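Local coordinates for competence protein PILN (Thermus thermophilus, PDB 4BHQ) that probably forms part of the inner-membrane platform that starts type IV pilus biogenesis, this portion being its periplasmic domain, at residues R70-L75 against R115-R120; R123-E126 against G132-F135; A138-D141 against L146-F149; G95-K100 against S150-V155. All coordinates share one frame; numbering follows the deposited sequence.

Overall arrangement
From the N terminus, contact 1 is the first to open: the start of strand 73-82 waits for helix 115-124, and the loop it closes takes in helix 85-93 and strand 102-112. Contact 4 opens within that loop, at 95-100, but finds its partner only at 150-155, so the two cross. Contacts 2 and 3 follow contact 1 in series, and both lie within the long excursion that contact 4 spans. Contact 2 ties the end of helix 115-124 to strand 131-141; contact 3 pairs that strand with 146-156 as a hairpin. Contacts 2 and 4 are neighbours, joined by the Glu134-Arg152 salt bridge, whereas contacts 3 and 4 lie about 21 Å apart between centres.

Contact 1. Residues R70-L75 against R115-R120; sequences RLEVAL and REALVR
Glu72 lies against Ala117 and reaches on to Arg120, joining the residue just before strand 73-82 to the first turns of helix 115-124. Its CB sits 3.9 Å from Ala117 CB. From there CG turns into the space between the backbone N and the carbonyl carbon (chi1 59°), still beside the same methyl, and the chain then runs out extended toward Arg120. The carboxylate carbon CD also rests on Ala117 CB, at 3.8 Å, so the methyl underlies the chain from CB to CD. OE1 takes the NH2 group of Arg120 at a short 2.5 Å, approached on its syn side but tilted out of the carboxylate plane. OE2 offers its syn lone pair to Arg120 NE at 3.0 Å, along a straighter N-H (165°). The arginine therefore grips side-on through both bonds, one nitrogen to each oxygen, with the two planes 22° apart. A bend at chi3 folds the guanidinium back over its own helix, with the carbonyl oxygen of Glu116 over the centre of one face. A water donates to Glu72 OE2 at 2.7 Å and to Ala117 O at 2.9 Å, while Val73 CG2 packs on Ala117 CB at 4.2 Å. The chemistry is a two-pronged salt bridge over an apolar patch: the small Ala117 probably allows the close approach, and the paired charges probably fix the rotation of both groups.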
loop_
_atom_site.group_PDB
_atom_site.type_symbol
_atom_site.label_atom_id
_atom_site.label_comp_id
_atom_site.label_asym_id
_atom_site.label_seq_id
_atom_site.Cartn_x
_atom_site.Cartn_y
_atom_site.Cartn_z
ATOM N N ARG A 70 -6.732 0.455 -14.853
ATOM C CA ARG A 70 -6.107 -0.856 -14.850
ATOM C C ARG A 70 -5.250 -1.217 -13.621
ATOM O O ARG A 70 -4.912 -0.365 -12.803
ATOM C CB ARG A 70 -5.356 -1.062 -16.145
ATOM C CG ARG A 70 -4.039 -0.363 -16.245
ATOM C CD ARG A 70 -3.417 -0.876 -17.559
ATOM N NE ARG A 70 -3.773 -0.021 -18.687
ATOM C CZ ARG A 70 -2.913 0.799 -19.296
ATOM N NH1 ARG A 70 -1.630 0.840 -18.899
ATOM N NH2 ARG A 70 -3.336 1.577 -20.299
ATOM N N LEU A 71 -4.969 -2.508 -13.457
ATOM C CA LEU A 71 -4.158 -2.963 -12.321
ATOM C C LEU A 71 -3.312 -4.161 -12.767
ATOM O O LEU A 71 -3.760 -5.297 -12.647
ATOM C CB LEU A 71 -5.104 -3.367 -11.169
ATOM C CG LEU A 71 -4.468 -3.717 -9.816
ATOM C CD1 LEU A 71 -3.757 -2.483 -9.272
ATOM C CD2 LEU A 71 -5.580 -4.182 -8.888
ATOM N N GLU A 72 -2.106 -3.938 -13.260
ATOM C CA GLU A 72 -1.387 -5.044 -13.861
ATOM C C GLU A 72 -0.760 -5.988 -12.830
ATOM O O GLU A 72 -0.449 -7.122 -13.155
ATOM C CB GLU A 72 -0.356 -4.559 -14.924
ATOM C CG GLU A 72 0.724 -3.597 -14.403
ATOM C CD GLU A 72 1.847 -3.369 -15.447
ATOM O OE1 GLU A 72 1.562 -3.532 -16.670
ATOM O OE2 GLU A 72 3.018 -3.121 -15.051
ATOM N N VAL A 73 -0.553 -5.481 -11.628
ATOM C CA VAL A 73 -0.150 -6.249 -10.450
ATOM C C VAL A 73 -1.100 -5.987 -9.285
ATOM O O VAL A 73 -1.272 -4.831 -8.815
ATOM C CB VAL A 73 1.282 -5.938 -10.028
ATOM C CG1 VAL A 73 1.602 -6.623 -8.691
ATOM C CG2 VAL A 73 2.257 -6.452 -11.120
ATOM N N ALA A 74 -1.757 -7.042 -8.830
ATOM C CA ALA A 74 -2.645 -6.913 -7.648
ATOM C C ALA A 74 -2.032 -7.600 -6.465
ATOM O O ALA A 74 -1.601 -8.773 -6.559
ATOM C CB ALA A 74 -4.006 -7.507 -7.985
ATOM N N LEU A 75 -2.011 -6.926 -5.311
ATOM C CA LEU A 75 -1.470 -7.574 -4.133
ATOM C C LEU A 75 -2.583 -8.312 -3.373
ATOM O O LEU A 75 -3.705 -7.843 -3.297
ATOM C CB LEU A 75 -0.688 -6.544 -3.267
ATOM C CG LEU A 75 0.461 -5.855 -4.091
ATOM C CD1 LEU A 75 1.070 -4.721 -3.326
ATOM C CD2 LEU A 75 1.562 -6.912 -4.336
ATOM N N ARG A 115 3.823 -11.823 -17.612
ATOM C CA ARG A 115 5.270 -11.998 -17.234
ATOM C C ARG A 115 5.949 -10.620 -17.212
ATOM O O ARG A 115 6.753 -10.299 -16.333
ATOM C CB ARG A 115 6.043 -12.997 -18.196
ATOM C CG ARG A 115 5.875 -12.786 -19.733
ATOM C CD ARG A 115 6.972 -13.304 -20.887
ATOM N NE ARG A 115 8.224 -12.384 -20.965
ATOM C CZ ARG A 115 8.482 -11.306 -21.744
ATOM N NH1 ARG A 115 7.760 -10.710 -22.766
ATOM N NH2 ARG A 115 9.576 -10.743 -21.397
ATOM N N GLU A 116 5.599 -9.800 -18.203
ATOM C CA GLU A 116 6.224 -8.460 -18.370
ATOM C C GLU A 116 5.803 -7.522 -17.173
ATOM O O GLU A 116 6.615 -6.764 -16.679
ATOM C CB GLU A 116 5.724 -7.876 -19.741
ATOM C CG GLU A 116 6.300 -8.678 -20.980
ATOM C CD GLU A 116 5.385 -9.881 -21.423
ATOM O OE1 GLU A 116 4.369 -10.233 -20.762
ATOM O OE2 GLU A 116 5.663 -10.524 -22.487
ATOM N N ALA A 117 4.558 -7.610 -16.710
ATOM C CA ALA A 117 4.117 -6.804 -15.521
ATOM C C ALA A 117 4.901 -7.213 -14.278
ATOM O O ALA A 117 5.330 -6.393 -13.490
ATOM C CB ALA A 117 2.649 -7.068 -15.302
ATOM N N LEU A 118 5.134 -8.528 -14.141
ATOM C CA LEU A 118 5.919 -9.051 -12.990
ATOM C C LEU A 118 7.368 -8.531 -13.043
ATOM O O LEU A 118 7.929 -8.057 -12.041
ATOM C CB LEU A 118 5.899 -10.599 -13.014
ATOM C CG LEU A 118 6.765 -11.258 -11.929
ATOM C CD1 LEU A 118 6.378 -10.752 -10.535
ATOM C CD2 LEU A 118 6.573 -12.766 -12.067
ATOM N N VAL A 119 7.965 -8.607 -14.220
ATOM C CA VAL A 119 9.340 -8.088 -14.379
ATOM C C VAL A 119 9.434 -6.585 -14.086
ATOM O O VAL A 119 10.341 -6.145 -13.382
ATOM C CB VAL A 119 9.872 -8.378 -15.829
ATOM C CG1 VAL A 119 11.151 -7.653 -16.062
ATOM C CG2 VAL A 119 10.062 -9.874 -16.020
ATOM N N ARG A 120 8.497 -5.803 -14.598
ATOM C CA ARG A 120 8.460 -4.343 -14.228
ATOM C C ARG A 120 8.327 -4.097 -12.723
ATOM O O ARG A 120 8.958 -3.194 -12.178
ATOM C CB ARG A 120 7.305 -3.634 -14.935
ATOM C CG ARG A 120 7.483 -3.541 -16.473
ATOM C CD ARG A 120 6.439 -2.617 -17.149
ATOM N NE ARG A 120 5.086 -3.198 -17.169
ATOM C CZ ARG A 120 4.603 -3.890 -18.213
ATOM N NH1 ARG A 120 5.335 -4.088 -19.309
ATOM N NH2 ARG A 120 3.381 -4.387 -18.197
HETATM O O HOH W 1 4.017 -3.907 -12.666
#

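Contact 2. Residues R123-E126 against G132-F135; sequences RAFE and GIEF
The Phe125 ring is approached obliquely by Ile133 CD1, and the closer touch is made by the ring's stem. Two rings meet it: Phe121 of the same chain, with planes about 50° apart, and Phe60 of the second subunit, at about 25°. The second flat group, the carboxylate of Glu126, turns OE2 to a water that donates to it at 2.9 Å and also to the carbonyl oxygen of Ile133. No direct hydrogen bond crosses the contact, and this water makes the polar link. Otherwise Ile133 does most of the work. Its CB lies 3.7 Å from Phe125 CB. With CG1 anti to the backbone N (chi1 -176°), the CG2 methyl is left on the side of Glu126 and meets Glu126 CG at 3.6 Å, the two chains crossing at about a right angle. Alongside, the carbonyl oxygen of Phe125 stands 3.6 Å from Gly132 CA, an approach of backbone to backbone. Phe125 and Glu126 belong to the turn that follows helix 115-124. Ile133, on strand 131-141, packs against this turn, and also against Ile122 of the helix and Ala151 and Val153 of strand 146-156. Phe125 packs on Val153 too, and Ala124 O accepts a hydrogen bond from Gln63 of the second subunit, which places this corner at the dimer interface.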
loop_
_atom_site.group_PDB
_atom_site.type_symbol
_atom_site.label_atom_id
_atom_site.label_comp_id
_atom_site.label_asym_id
_atom_site.label_seq_id
_atom_site.Cartn_x
_atom_site.Cartn_y
_atom_site.Cartn_z
ATOM N N ARG A 123 11.675 -5.012 -11.074
ATOM C CA ARG A 123 12.755 -4.021 -11.407
ATOM C C ARG A 123 12.541 -2.702 -10.681
ATOM O O ARG A 123 13.505 -2.040 -10.352
ATOM C CB ARG A 123 12.831 -3.749 -12.932
ATOM C CG ARG A 123 13.496 -4.918 -13.675
ATOM C CD ARG A 123 13.725 -4.591 -15.168
ATOM N NE ARG A 123 14.224 -5.732 -15.967
ATOM C CZ ARG A 123 13.988 -5.916 -17.282
ATOM N NH1 ARG A 123 13.280 -5.033 -17.996
ATOM N NH2 ARG A 123 14.461 -6.995 -17.905
ATOM N N ALA A 124 11.267 -2.314 -10.441
ATOM C CA ALA A 124 11.024 -1.053 -9.676
ATOM C C ALA A 124 11.761 -1.086 -8.375
ATOM O O ALA A 124 12.177 -0.051 -7.857
ATOM C CB ALA A 124 9.504 -0.839 -9.398
ATOM N N PHE A 125 11.878 -2.282 -7.757
ATOM C CA PHE A 125 12.515 -2.311 -6.439
ATOM C C PHE A 125 14.038 -2.562 -6.490
ATOM O O PHE A 125 14.679 -2.689 -5.466
ATOM C CB PHE A 125 11.801 -3.354 -5.551
ATOM C CG PHE A 125 10.401 -2.915 -5.186
ATOM C CD1 PHE A 125 10.192 -2.014 -4.154
ATOM C CD2 PHE A 125 9.300 -3.303 -5.985
ATOM C CE1 PHE A 125 8.881 -1.596 -3.831
ATOM C CE2 PHE A 125 8.023 -2.889 -5.673
ATOM C CZ PHE A 125 7.797 -2.014 -4.625
ATOM N N GLU A 126 14.595 -2.642 -7.689
ATOM C CA GLU A 126 16.032 -2.851 -7.823
ATOM C C GLU A 126 16.774 -1.586 -8.200
ATOM O O GLU A 126 17.944 -1.478 -7.936
ATOM C CB GLU A 126 16.293 -3.919 -8.886
ATOM C CG GLU A 126 16.111 -5.289 -8.329
ATOM C CD GLU A 126 16.475 -6.368 -9.324
ATOM O OE1 GLU A 126 16.643 -6.053 -10.551
ATOM O OE2 GLU A 126 16.595 -7.545 -8.835
ATOM N N GLY A 132 15.489 -2.993 -1.825
ATOM C CA GLY A 132 15.992 -4.201 -2.446
ATOM C C GLY A 132 14.787 -5.118 -2.572
ATOM O O GLY A 132 13.753 -4.909 -1.902
ATOM N N ILE A 133 14.903 -6.131 -3.409
ATOM C CA ILE A 133 13.824 -7.121 -3.534
ATOM C C ILE A 133 14.440 -8.522 -3.603
ATOM O O ILE A 133 15.481 -8.724 -4.270
ATOM C CB ILE A 133 12.925 -6.790 -4.735
ATOM C CG1 ILE A 133 11.744 -7.772 -4.801
ATOM C CG2 ILE A 133 13.736 -6.768 -6.045
ATOM C CD1 ILE A 133 10.573 -7.359 -5.685
ATOM N N GLU A 134 13.839 -9.475 -2.908
ATOM C CA GLU A 134 14.156 -10.882 -3.159
ATOM C C GLU A 134 12.956 -11.573 -3.727
ATOM O O GLU A 134 11.961 -11.777 -3.016
ATOM C CB GLU A 134 14.676 -11.573 -1.886
ATOM C CG GLU A 134 14.911 -13.052 -2.154
ATOM C CD GLU A 134 15.965 -13.681 -1.242
ATOM O OE1 GLU A 134 15.608 -14.089 -0.110
ATOM O OE2 GLU A 134 17.133 -13.782 -1.706
ATOM N N PHE A 135 13.029 -11.877 -5.026
ATOM C CA PHE A 135 11.976 -12.591 -5.754
ATOM C C PHE A 135 11.976 -14.067 -5.388
ATOM O O PHE A 135 12.948 -14.756 -5.693
ATOM C CB PHE A 135 12.215 -12.351 -7.244
ATOM C CG PHE A 135 11.275 -13.160 -8.155
ATOM C CD1 PHE A 135 9.909 -13.060 -8.021
ATOM C CD2 PHE A 135 11.811 -14.059 -9.106
ATOM C CE1 PHE A 135 9.068 -13.756 -8.860
ATOM C CE2 PHE A 135 10.976 -14.784 -9.924
ATOM C CZ PHE A 135 9.589 -14.624 -9.803
HETATM O O HOH W 2 16.957 -8.846 -6.319
#

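Contact 3. Residues A138-D141 against L146-F149; sequences ASLD and LYTF
Ser139 and Thr148 face each other as a hydrogen-bonded antiparallel pair, and their backbones satisfy each other twice. Ser139 N donates to Thr148 O at 2.9 Å, while Thr148 N donates to Ser139 O, also at 2.9 Å but through a more bent N-H (138°). Asp141 N gives the third bond, 2.8 Å to Leu146 O. Both acceptors of the Ser139-Thr148 pair have a weaker second visitor: Ala138 CA approaches Thr148 O, and Tyr147 CA points a hydrogen at Ser139 O from 3.2 Å. The carboxylate of Asp141 finds its partner in the turn, where OD2 forms a salt bridge with Arg144. Leu146-Phe149 is held on its other edge too, by backbone bonds of Tyr147 with Ala112 and Phe149 with Gly110.

On the sheet face that carries Leu140 and Tyr147, the tyrosine CG lies anti to the carbonyl carbon, beside the backbone N (chi1 -69°), which brings the ring alongside Leu140. Leu140 CD1 stands over one ring face, offset toward the rim, 4.2 Å from the centroid of Tyr147, as a CH-pi contact. With an alanine in place of Tyr147, the Leu140 methyl would probably lose the ring beneath it and be freer to turn. A magnesium ion lies about 4 Å from the Thr148 side chain. The whole is a classic antiparallel beta hairpin, its 131-141 arm an outermost strand of this chain's four-stranded sheet.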
loop_
_atom_site.group_PDB
_atom_site.type_symbol
_atom_site.label_atom_id
_atom_site.label_comp_id
_atom_site.label_asym_id
_atom_site.label_seq_id
_atom_site.Cartn_x
_atom_site.Cartn_y
_atom_site.Cartn_z
ATOM N N ALA A 138 7.200 -17.484 -8.886
ATOM C CA ALA A 138 5.967 -17.179 -9.604
ATOM C C ALA A 138 5.481 -18.428 -10.259
ATOM O O ALA A 138 6.246 -19.310 -10.565
ATOM C CB ALA A 138 6.190 -16.063 -10.687
ATOM N N SER A 139 4.170 -18.507 -10.442
ATOM C CA SER A 139 3.551 -19.634 -11.058
ATOM C C SER A 139 2.419 -19.169 -11.973
ATOM O O SER A 139 1.651 -18.263 -11.622
ATOM C CB SER A 139 3.032 -20.615 -9.963
ATOM O OG SER A 139 2.272 -21.647 -10.576
ATOM N N LEU A 140 2.314 -19.764 -13.151
ATOM C CA LEU A 140 1.172 -19.498 -14.036
ATOM C C LEU A 140 -0.071 -20.228 -13.514
ATOM O O LEU A 140 -0.092 -21.466 -13.369
ATOM C CB LEU A 140 1.465 -19.968 -15.452
ATOM C CG LEU A 140 0.319 -19.747 -16.498
ATOM C CD1 LEU A 140 -0.068 -18.320 -16.723
ATOM C CD2 LEU A 140 0.675 -20.365 -17.835
ATOM N N ASP A 141 -1.107 -19.449 -13.201
ATOM C CA ASP A 141 -2.398 -20.036 -12.813
ATOM C C ASP A 141 -3.167 -20.201 -14.085
ATOM O O ASP A 141 -3.710 -19.220 -14.623
ATOM C CB ASP A 141 -3.158 -19.048 -11.890
ATOM C CG ASP A 141 -4.501 -19.611 -11.407
ATOM O OD1 ASP A 141 -5.059 -20.553 -12.045
ATOM O OD2 ASP A 141 -4.958 -19.117 -10.371
ATOM N N LEU A 146 -2.981 -15.858 -15.524
ATOM C CA LEU A 146 -2.107 -14.830 -14.902
ATOM C C LEU A 146 -1.143 -15.489 -13.913
ATOM O O LEU A 146 -1.324 -16.661 -13.580
ATOM C CB LEU A 146 -2.942 -13.779 -14.165
ATOM C CG LEU A 146 -4.064 -14.226 -13.291
ATOM C CD1 LEU A 146 -3.451 -14.734 -11.988
ATOM C CD2 LEU A 146 -5.086 -13.057 -13.073
ATOM N N TYR A 147 -0.212 -14.724 -13.362
ATOM C CA TYR A 147 0.814 -15.256 -12.498
ATOM C C TYR A 147 0.585 -14.922 -11.051
ATOM O O TYR A 147 0.349 -13.746 -10.723
ATOM C CB TYR A 147 2.208 -14.710 -12.892
ATOM C CG TYR A 147 2.629 -15.266 -14.199
ATOM C CD1 TYR A 147 2.256 -14.625 -15.401
ATOM C CD2 TYR A 147 3.376 -16.463 -14.257
ATOM C CE1 TYR A 147 2.639 -15.142 -16.648
ATOM C CE2 TYR A 147 3.735 -17.013 -15.501
ATOM C CZ TYR A 147 3.350 -16.346 -16.699
ATOM O OH TYR A 147 3.740 -16.857 -17.920
ATOM N N THR A 148 0.617 -15.938 -10.180
ATOM C CA THR A 148 0.783 -15.627 -8.742
ATOM C C THR A 148 2.267 -15.482 -8.497
ATOM O O THR A 148 3.096 -16.049 -9.239
ATOM C CB THR A 148 0.178 -16.755 -7.880
ATOM O OG1 THR A 148 0.737 -18.000 -8.290
ATOM C CG2 THR A 148 -1.340 -16.846 -8.129
ATOM N N PHE A 149 2.646 -14.726 -7.487
ATOM C CA PHE A 149 4.043 -14.575 -7.201
ATOM C C PHE A 149 4.233 -14.265 -5.746
ATOM O O PHE A 149 3.270 -13.842 -5.031
ATOM C CB PHE A 149 4.739 -13.504 -8.103
ATOM C CG PHE A 149 4.370 -12.040 -7.759
ATOM C CD1 PHE A 149 3.242 -11.447 -8.290
ATOM C CD2 PHE A 149 5.180 -11.310 -6.847
ATOM C CE1 PHE A 149 2.875 -10.119 -8.000
ATOM C CE2 PHE A 149 4.859 -9.966 -6.546
ATOM C CZ PHE A 149 3.696 -9.357 -7.151
#

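Contact 4. Residues G95-K100 against S150-V155; sequences GTYDGK and SARVGV
Tyr97 reaches Gly154 because its backbone sits in the left-handed region and its CG lies anti to the carbonyl carbon, beside the backbone N (chi1 -58°); together these set one ring face on Gly154 of strand 146-156. Gly154 CA stands over the centre of the ring at 4.1 Å from the centroid, only 10° off the normal, so this is a CH-pi contact face on. The Gly154 backbone N sits over the same face, 3.6 Å from Tyr97 CE1. The CG2 methyl of Thr96 lies on the opposite face, toward the rim. The carbonyl oxygen of Arg152 comes at the edge, in the ring plane, 3.6 Å from Tyr97 CE1. Further out, Tyr97 OH lies 3.3 Å from Arg152 CB, and the arginine chain then bends at chi3, its guanidinium plane turned 69° from the ring.

The absence of a side chain at Gly154 matters, since a CB there would point at Tyr97 and fall only 3.1 Å from CD2. Replacing Tyr97 by an alanine would probably take away the ring face that Gly154 packs on and leave Glu105 OE2 without its phenol partner. The loop is held by its own backbone bonds, and Lys100 NZ reaches Phe131 O. Arg152 is paired with Glu134 on the neighbouring strand. The chemistry is thus mixed: an aromatic plate lies flat on a glycine of the strand, its hydroxyl satisfied by a carboxylate of strand 102-112, so that the loop after helix 85-93 is tied to three strands of the sheet.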
loop_
_atom_site.group_PDB
_atom_site.type_symbol
_atom_site.label_atom_id
_atom_site.label_comp_id
_atom_site.label_asym_id
_atom_site.label_seq_id
_atom_site.Cartn_x
_atom_site.Cartn_y
_atom_site.Cartn_z
ATOM N N GLY A 95 24.650 -10.753 1.770
ATOM C CA GLY A 95 24.434 -10.234 0.399
ATOM C C GLY A 95 22.987 -10.073 -0.060
ATOM O O GLY A 95 22.737 -9.590 -1.150
ATOM N N THR A 96 22.023 -10.459 0.777
ATOM C CA THR A 96 20.625 -10.234 0.465
ATOM C C THR A 96 20.374 -8.717 0.251
ATOM O O THR A 96 21.005 -7.878 0.903
ATOM C CB THR A 96 19.693 -10.784 1.557
ATOM O OG1 THR A 96 20.105 -12.111 1.930
ATOM C CG2 THR A 96 18.294 -10.879 1.009
ATOM N N TYR A 97 19.458 -8.387 -0.661
ATOM C CA TYR A 97 19.124 -6.990 -0.929
ATOM C C TYR A 97 20.398 -6.204 -1.264
ATOM O O TYR A 97 20.548 -5.046 -0.839
ATOM C CB TYR A 97 18.416 -6.343 0.281
ATOM C CG TYR A 97 17.133 -7.044 0.726
ATOM C CD1 TYR A 97 16.106 -7.376 -0.215
ATOM C CD2 TYR A 97 17.006 -7.486 2.017
ATOM C CE1 TYR A 97 14.926 -8.060 0.202
ATOM C CE2 TYR A 97 15.857 -8.141 2.448
ATOM C CZ TYR A 97 14.813 -8.402 1.534
ATOM O OH TYR A 97 13.744 -9.048 2.047
ATOM N N ASP A 98 21.295 -6.844 -2.023
ATOM C CA ASP A 98 22.569 -6.257 -2.493
ATOM C C ASP A 98 23.369 -5.679 -1.384
ATOM O O ASP A 98 23.999 -4.642 -1.572
ATOM C CB ASP A 98 22.372 -5.143 -3.534
ATOM C CG ASP A 98 21.904 -5.685 -4.881
ATOM O OD1 ASP A 98 21.976 -6.915 -5.139
ATOM O OD2 ASP A 98 21.448 -4.872 -5.701
ATOM N N GLY A 99 23.291 -6.285 -0.213
ATOM C CA GLY A 99 24.070 -5.816 0.929
ATOM C C GLY A 99 23.684 -4.492 1.533
ATOM O O GLY A 99 24.353 -4.010 2.438
ATOM N N LYS A 100 22.572 -3.907 1.097
ATOM C CA LYS A 100 22.001 -2.780 1.825
ATOM C C LYS A 100 21.553 -3.208 3.230
ATOM O O LYS A 100 21.159 -4.364 3.435
ATOM C CB LYS A 100 20.837 -2.200 1.064
ATOM C CG LYS A 100 21.155 -1.916 -0.373
ATOM C CD LYS A 100 19.950 -1.370 -1.095
ATOM C CE LYS A 100 20.270 -1.329 -2.589
ATOM N NZ LYS A 100 19.431 -0.344 -3.315
ATOM N N SER A 150 5.452 -14.464 -5.279
ATOM C CA SER A 150 5.851 -14.008 -3.958
ATOM C C SER A 150 7.203 -13.407 -3.943
ATOM O O SER A 150 8.121 -13.796 -4.713
ATOM C CB SER A 150 5.730 -15.153 -2.915
ATOM O OG SER A 150 6.741 -16.109 -3.139
ATOM N N ALA A 151 7.343 -12.408 -3.076
ATOM C CA ALA A 151 8.566 -11.638 -2.986
ATOM C C ALA A 151 8.688 -11.018 -1.609
ATOM O O ALA A 151 7.692 -10.782 -0.914
ATOM C CB ALA A 151 8.609 -10.534 -4.078
ATOM N N ARG A 152 9.919 -10.697 -1.236
ATOM C CA ARG A 152 10.194 -9.871 -0.051
ATOM C C ARG A 152 10.860 -8.562 -0.532
ATOM O O ARG A 152 11.759 -8.627 -1.354
ATOM C CB ARG A 152 11.112 -10.634 0.921
ATOM C CG ARG A 152 10.311 -11.681 1.720
ATOM C CD ARG A 152 11.245 -12.607 2.586
ATOM N NE ARG A 152 12.167 -13.264 1.654
ATOM C CZ ARG A 152 13.070 -14.185 1.942
ATOM N NH1 ARG A 152 13.245 -14.586 3.200
ATOM N NH2 ARG A 152 13.804 -14.701 0.944
ATOM N N VAL A 153 10.379 -7.411 -0.016
ATOM C CA VAL A 153 10.988 -6.099 -0.306
ATOM C C VAL A 153 11.657 -5.523 0.951
ATOM O O VAL A 153 11.010 -5.399 1.998
ATOM C CB VAL A 153 9.960 -5.095 -0.906
ATOM C CG1 VAL A 153 10.476 -3.652 -0.846
ATOM C CG2 VAL A 153 9.676 -5.473 -2.372
ATOM N N GLY A 154 12.940 -5.138 0.839
ATOM C CA GLY A 154 13.626 -4.552 1.987
ATOM C C GLY A 154 13.717 -3.021 1.787
ATOM O O GLY A 154 13.867 -2.542 0.692
ATOM N N VAL A 155 13.561 -2.275 2.892
ATOM C CA VAL A 155 13.640 -0.826 2.865
ATOM C C VAL A 155 14.669 -0.333 3.882
ATOM O O VAL A 155 14.649 -0.732 5.047
ATOM C CB VAL A 155 12.248 -0.179 3.227
ATOM C CG1 VAL A 155 12.275 1.327 2.815
ATOM C CG2 VAL A 155 11.157 -0.935 2.446
#